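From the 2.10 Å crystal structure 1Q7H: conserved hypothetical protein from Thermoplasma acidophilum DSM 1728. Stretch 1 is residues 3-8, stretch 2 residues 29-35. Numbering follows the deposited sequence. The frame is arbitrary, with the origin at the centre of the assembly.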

# COMPACT_ATOMS: atom_id res chain seq x y z
N SER A 3 4.12 15.03 -19.83
CA SER A 3 5.00 14.89 -18.63
C SER A 3 5.14 13.42 -18.24
O SER A 3 5.83 13.08 -17.28
CB SER A 3 4.42 15.69 -17.46
OG SER A 3 5.42 15.95 -16.49
N LYS A 4 4.46 12.55 -18.99
CA LYS A 4 4.53 11.11 -18.75
C LYS A 4 5.34 10.47 -19.87
O LYS A 4 5.34 10.96 -21.00
CB LYS A 4 3.13 10.48 -18.76
CG LYS A 4 2.19 10.91 -17.66
CD LYS A 4 0.90 10.12 -17.80
CE LYS A 4 -0.16 10.57 -16.81
NZ LYS A 4 -1.42 9.80 -17.04
N HIS A 5 6.00 9.36 -19.57
CA HIS A 5 6.79 8.64 -20.56
C HIS A 5 6.75 7.15 -20.28
O HIS A 5 6.94 6.73 -19.15
CB HIS A 5 8.27 9.06 -20.50
CG HIS A 5 8.52 10.50 -20.81
ND1 HIS A 5 8.73 10.96 -22.10
CD2 HIS A 5 8.66 11.58 -20.00
CE1 HIS A 5 8.98 12.26 -22.06
NE2 HIS A 5 8.95 12.66 -20.80
N PHE A 6 6.51 6.35 -21.31
CA PHE A 6 6.53 4.91 -21.11
C PHE A 6 8.01 4.61 -20.96
O PHE A 6 8.85 5.17 -21.67
CB PHE A 6 5.96 4.19 -22.32
CG PHE A 6 4.46 4.16 -22.33
CD1 PHE A 6 3.77 3.14 -21.68
CD2 PHE A 6 3.73 5.17 -22.95
CE1 PHE A 6 2.38 3.12 -21.64
CE2 PHE A 6 2.34 5.16 -22.92
CZ PHE A 6 1.66 4.14 -22.27
N ILE A 7 8.34 3.74 -20.00
CA ILE A 7 9.72 3.39 -19.75
C ILE A 7 10.09 2.10 -20.46
O ILE A 7 9.22 1.34 -20.88
CB ILE A 7 9.99 3.28 -18.22
CG1 ILE A 7 9.12 2.21 -17.59
CG2 ILE A 7 9.69 4.60 -17.55
CD1 ILE A 7 9.27 2.12 -16.08
N SER A 8 11.39 1.87 -20.62
CA SER A 8 11.88 0.67 -21.28
C SER A 8 11.45 -0.60 -20.54
O SER A 8 11.00 -0.56 -19.39
CB SER A 8 13.41 0.69 -21.37
OG SER A 8 13.99 0.48 -20.08
N GLU A 29 3.54 -5.80 -17.45
CA GLU A 29 2.76 -4.58 -17.64
C GLU A 29 3.67 -3.41 -18.02
O GLU A 29 4.69 -3.17 -17.37
CB GLU A 29 2.01 -4.23 -16.35
CG GLU A 29 1.17 -5.38 -15.79
CD GLU A 29 -0.30 -5.28 -16.14
OE1 GLU A 29 -0.69 -4.37 -16.91
OE2 GLU A 29 -1.09 -6.12 -15.64
N SER A 30 3.33 -2.68 -19.08
CA SER A 30 4.16 -1.55 -19.47
C SER A 30 3.77 -0.39 -18.57
O SER A 30 2.61 -0.24 -18.21
CB SER A 30 3.96 -1.20 -20.95
OG SER A 30 2.62 -0.87 -21.24
N LEU A 31 4.75 0.44 -18.23
CA LEU A 31 4.52 1.56 -17.32
C LEU A 31 4.91 2.94 -17.84
O LEU A 31 5.85 3.08 -18.62
CB LEU A 31 5.31 1.30 -16.03
CG LEU A 31 5.15 -0.08 -15.36
CD1 LEU A 31 6.22 -0.27 -14.30
CD2 LEU A 31 3.76 -0.20 -14.74
N GLU A 32 4.17 3.96 -17.41
CA GLU A 32 4.50 5.33 -17.76
C GLU A 32 4.94 5.95 -16.45
O GLU A 32 4.38 5.64 -15.40
CB GLU A 32 3.28 6.11 -18.25
CG GLU A 32 2.64 5.57 -19.49
CD GLU A 32 1.49 6.45 -19.92
OE1 GLU A 32 1.74 7.46 -20.61
OE2 GLU A 32 0.35 6.14 -19.54
N VAL A 33 5.95 6.81 -16.50
CA VAL A 33 6.43 7.43 -15.28
C VAL A 33 6.23 8.94 -15.36
O VAL A 33 6.25 9.52 -16.44
CB VAL A 33 7.93 7.10 -15.07
CG1 VAL A 33 8.78 7.77 -16.15
CG2 VAL A 33 8.36 7.53 -13.68
N ALA A 34 6.02 9.56 -14.20
CA ALA A 34 5.82 11.00 -14.13
C ALA A 34 6.49 11.49 -12.85
O ALA A 34 6.67 10.72 -11.91
CB ALA A 34 4.33 11.32 -14.12
N ALA A 35 6.84 12.77 -12.79
CA ALA A 35 7.52 13.31 -11.62
C ALA A 35 6.93 14.57 -10.97
O ALA A 35 6.02 15.20 -11.49
CB ALA A 35 8.99 13.54 -11.94
O HOH W 1 7.40 14.17 -15.34
O HOH W 2 6.99 -0.14 -19.94

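The contact between residues 3-8 and 29-35 is a short antiparallel β pairing, held by three direct backbone hydrogen bonds, extended by a water at each end and packed with side chains on both faces. It illustrates how a few residues combine direct hydrogen bonds, CA-H...O contacts and bridging waters in a short β-ladder.

At its centre, His5 and Val33 form the hydrogen-bonded pair of the register: His5 N donates to Val33 O at 3.1 Å, and Val33 N returns a shorter bond to His5 O at 2.8 Å. One step along, Phe6 and Glu32 face each other as a non-hydrogen-bonded pair, the CA atoms of Phe6 and Glu32 3.9 Å apart, after which Ile7 N donates to Leu31 O at 2.9 Å. The carbonyls that accept these bonds also receive CA-H...O contacts, as close antiparallel strands allow: Lys4 CA lies 3.3 Å from Val33 O, Glu32 CA 3.1 Å from His5 O, and Phe6 CA 3.2 Å from Leu31 O.

Where direct pairing stops, water continues it. Water 1 donates to Ser3 O (2.7 Å) and accepts from Ala35 N (3.0 Å); water 2 does the same between Ile7 O (2.8 Å) and Leu31 N (2.9 Å). Each thus fills a gap between a carbonyl and an amide too far apart to bond directly.

The side chains follow the alternation of the strands. On the face carrying Phe6 and Glu32, the CG methylene of Glu32 lies over one face of the Phe6 ring: Glu32 CG sits 3.2 Å from the centroid of the Phe6 ring, only 10° off its normal, a well-centred CH-π contact. Ile7 adds aliphatic packing, with Ile7 CG2 3.6 Å from Val33 CG1 and Ile7 CD1 4.0 Å from Leu31 CB, so that one isoleucine touches two neighbours.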